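Local structure of uncharacterized protein (Clostridium leptum, 4PW1) at residues Gly23-Leu28 / Leu216-His221. The protein is of unknown function, an orphan DUF6836 protein whose unusual fold sets a nine-stranded antiparallel beta sheet among alpha-helices. Sequence-based numbering, arbitrary orientation.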
ATOM      1  N   GLY B  23       8.964  -3.608   3.444  1.00 39.77           N
ATOM      2  CA  GLY B  23       8.821  -3.899   2.019  1.00 42.53           C
ATOM      3  C   GLY B  23       7.482  -3.548   1.419  1.00 43.85           C
ATOM      4  O   GLY B  23       7.185  -3.976   0.302  1.00 36.11           O
ATOM      5  N   GLU B  24       6.705  -2.741   2.153  1.00 38.09           N
ATOM      6  CA  GLU B  24       5.381  -2.397   1.766  1.00 36.93           C
ATOM      7  C   GLU B  24       5.276  -0.857   1.757  1.00 36.02           C
ATOM      8  O   GLU B  24       5.489  -0.198   2.763  1.00 41.02           O
ATOM      9  CB  GLU B  24       4.351  -3.076   2.722  1.00 44.35           C
ATOM     10  CG  GLU B  24       4.211  -4.620   2.554  1.00 56.45           C
ATOM     11  CD  GLU B  24       3.334  -5.336   3.627  1.00 69.01           C
ATOM     12  OE1 GLU B  24       3.472  -5.020   4.834  1.00 73.46           O
ATOM     13  OE2 GLU B  24       2.511  -6.244   3.290  1.00 55.57           O
ATOM     14  N   GLU B  25       4.961  -0.311   0.594  1.00 28.71           N
ATOM     15  CA  GLU B  25       4.564   1.063   0.444  1.00 26.25           C
ATOM     16  C   GLU B  25       3.031   1.092   0.256  1.00 25.76           C
ATOM     17  O   GLU B  25       2.473   0.430  -0.636  1.00 28.41           O
ATOM     18  CB  GLU B  25       5.263   1.710  -0.749  1.00 27.00           C
ATOM     19  CG  GLU B  25       4.788   3.136  -1.053  1.00 26.21           C
ATOM     20  CD  GLU B  25       5.367   3.710  -2.344  1.00 29.05           C
ATOM     21  OE1 GLU B  25       5.022   3.271  -3.476  1.00 29.00           O
ATOM     22  OE2 GLU B  25       6.198   4.608  -2.228  1.00 37.93           O
ATOM     23  N   LEU B  26       2.372   1.851   1.108  1.00 22.11           N
ATOM     24  CA  LEU B  26       0.958   2.058   1.026  1.00 21.89           C
ATOM     25  C   LEU B  26       0.705   3.476   0.540  1.00 22.13           C
ATOM     26  O   LEU B  26       1.065   4.412   1.221  1.00 21.97           O
ATOM     27  CB  LEU B  26       0.331   1.842   2.407  1.00 24.71           C
ATOM     28  CG  LEU B  26      -1.184   1.992   2.535  1.00 27.98           C
ATOM     29  CD1 LEU B  26      -1.896   0.973   1.660  1.00 30.95           C
ATOM     30  CD2 LEU B  26      -1.594   1.787   3.987  1.00 30.67           C
ATOM     31  N   ASN B  27       0.113   3.623  -0.638  1.00 20.18           N
ATOM     32  CA  ASN B  27      -0.265   4.918  -1.142  1.00 25.72           C
ATOM     33  C   ASN B  27      -1.775   5.072  -1.047  1.00 23.67           C
ATOM     34  O   ASN B  27      -2.512   4.257  -1.594  1.00 26.92           O
ATOM     35  CB  ASN B  27       0.079   5.066  -2.617  1.00 25.57           C
ATOM     36  CG  ASN B  27       1.565   5.083  -2.879  1.00 32.33           C
ATOM     37  OD1 ASN B  27       2.339   5.630  -2.121  1.00 34.12           O
ATOM     38  ND2 ASN B  27       1.969   4.438  -3.941  1.00 31.28           N
ATOM     39  N   LEU B  28      -2.218   6.122  -0.399  1.00 18.67           N
ATOM     40  CA  LEU B  28      -3.654   6.442  -0.371  1.00 21.08           C
ATOM     41  C   LEU B  28      -4.055   7.300  -1.558  1.00 17.17           C
ATOM     42  O   LEU B  28      -3.242   8.092  -2.063  1.00 18.25           O
ATOM     43  CB  LEU B  28      -3.977   7.162   0.932  1.00 20.52           C
ATOM     44  CG  LEU B  28      -3.597   6.404   2.202  1.00 22.15           C
ATOM     45  CD1 LEU B  28      -4.032   7.221   3.414  1.00 24.38           C
ATOM     46  CD2 LEU B  28      -4.211   5.018   2.214  1.00 26.28           C
ATOM     47  N   LEU B 216      -5.248  -0.583  10.253  1.00 23.83           N
ATOM     48  CA  LEU B 216      -3.875  -1.111  10.253  1.00 25.34           C
ATOM     49  C   LEU B 216      -2.957   0.008  10.737  1.00 23.98           C
ATOM     50  O   LEU B 216      -3.369   1.181  10.819  1.00 21.56           O
ATOM     51  CB  LEU B 216      -3.482  -1.587   8.847  1.00 24.96           C
ATOM     52  CG  LEU B 216      -3.509  -0.570   7.711  1.00 25.40           C
ATOM     53  CD1 LEU B 216      -2.381   0.458   7.799  1.00 24.48           C
ATOM     54  CD2 LEU B 216      -3.448  -1.300   6.360  1.00 33.52           C
ATOM     55  N   SER B 217      -1.731  -0.370  11.062  1.00 21.64           N
ATOM     56  CA  SER B 217      -0.733   0.576  11.458  1.00 21.50           C
ATOM     57  C   SER B 217       0.298   0.680  10.372  1.00 22.26           C
ATOM     58  O   SER B 217       0.832  -0.348   9.845  1.00 21.49           O
ATOM     59  CB  SER B 217      -0.115   0.192  12.795  1.00 25.26           C
ATOM     60  OG  SER B 217       0.841   1.157  13.201  1.00 29.10           O
ATOM     61  N   TYR B 218       0.617   1.919  10.051  1.00 22.09           N
ATOM     62  CA  TYR B 218       1.622   2.218   9.053  1.00 26.46           C
ATOM     63  C   TYR B 218       2.279   3.539   9.418  1.00 25.71           C
ATOM     64  O   TYR B 218       1.595   4.525   9.681  1.00 21.87           O
ATOM     65  CB  TYR B 218       0.923   2.396   7.710  1.00 25.20           C
ATOM     66  CG  TYR B 218       1.830   2.676   6.530  1.00 25.21           C
ATOM     67  CD1 TYR B 218       2.736   1.701   6.042  1.00 27.89           C
ATOM     68  CD2 TYR B 218       1.746   3.890   5.850  1.00 24.86           C
ATOM     69  CE1 TYR B 218       3.525   1.941   4.904  1.00 25.50           C
ATOM     70  CE2 TYR B 218       2.542   4.145   4.747  1.00 26.57           C
ATOM     71  CZ  TYR B 218       3.419   3.162   4.275  1.00 27.78           C
ATOM     72  OH  TYR B 218       4.156   3.396   3.157  1.00 29.16           O
ATOM     73  N   ASP B 219       3.606   3.555   9.402  1.00 26.64           N
ATOM     74  CA  ASP B 219       4.356   4.794   9.515  1.00 29.40           C
ATOM     75  C   ASP B 219       3.998   5.627  10.793  1.00 24.13           C
ATOM     76  O   ASP B 219       3.840   6.842  10.734  1.00 23.83           O
ATOM     77  CB  ASP B 219       4.115   5.607   8.250  1.00 35.14           C
ATOM     78  CG  ASP B 219       5.069   6.756   8.108  1.00 40.36           C
ATOM     79  OD1 ASP B 219       6.211   6.636   8.582  1.00 44.92           O
ATOM     80  OD2 ASP B 219       4.651   7.779   7.546  1.00 52.15           O
ATOM     81  N   ASN B 220       3.878   4.931  11.913  1.00 22.34           N
ATOM     82  CA  ASN B 220       3.592   5.511  13.222  1.00 26.51           C
ATOM     83  C   ASN B 220       2.157   6.072  13.354  1.00 24.15           C
ATOM     84  O   ASN B 220       1.855   6.736  14.321  1.00 23.18           O
ATOM     85  CB  ASN B 220       4.627   6.604  13.611  1.00 28.00           C
ATOM     86  CG  ASN B 220       4.726   6.813  15.131  1.00 31.13           C
ATOM     87  OD1 ASN B 220       4.746   5.854  15.890  1.00 28.24           O
ATOM     88  ND2 ASN B 220       4.751   8.066  15.573  1.00 28.25           N
ATOM     89  N   HIS B 221       1.283   5.729  12.414  1.00 23.11           N
ATOM     90  CA  HIS B 221      -0.119   6.086  12.482  1.00 23.35           C
ATOM     91  C   HIS B 221      -1.000   4.901  12.426  1.00 21.10           C
ATOM     92  O   HIS B 221      -0.600   3.808  11.981  1.00 22.26           O
ATOM     93  CB  HIS B 221      -0.458   7.024  11.326  1.00 22.41           C
ATOM     94  CG  HIS B 221       0.219   8.329  11.441  1.00 24.62           C
ATOM     95  ND1 HIS B 221       1.451   8.574  10.883  1.00 36.17           N
ATOM     96  CD2 HIS B 221      -0.117   9.448  12.118  1.00 31.60           C
ATOM     97  CE1 HIS B 221       1.827   9.800  11.183  1.00 37.09           C
ATOM     98  NE2 HIS B 221       0.893  10.349  11.933  1.00 30.19           N
TER
HETATM   99  O   HOH W   1       3.691   5.943   1.802  1.00 41.38           O
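Strand 24-28 crosses strand 216-218 at 104° with the axes 9.8 Å apart at their closest, too far and too steep for backbone pairing, so side chains bridge the gap. Tyr218 reaches across: with CG anti to the backbone N, its ring extends to the other strand and the phenol oxygen reaches the main chain. There Leu26 N donates to Tyr218 OH over 3.1 Å, in a nearly straight bond (171° at the hydrogen). Water 1 lies in the plane of the ring at its edge, 2.9 Å from Tyr218 OH, and donates to Leu26 O at 3.1 Å, so the hydroxyl binds the N-H of Leu26 directly and is linked to its carbonyl oxygen through the water. Leu26 CB sits over one ring face, 3.9 Å from the Tyr218 centroid and 14° off the normal, a CH-pi contact, while Glu24 O approaches the ring edge in plane.

Strand 214-218 is an outermost strand of the chain's antiparallel sheet and forms a hairpin with strand 221-227 through a type I' turn from Tyr218 to His221. Strand 24-28 instead pairs antiparallel with a strand of the second subunit, which places the Tyr218 anchor beside the dimer interface. Farther along, Leu26 CD2 and Leu216 CD1 meet tip to tip at 4.1 Å, and Tyr223 of the hairpin's second strand touches both leucines.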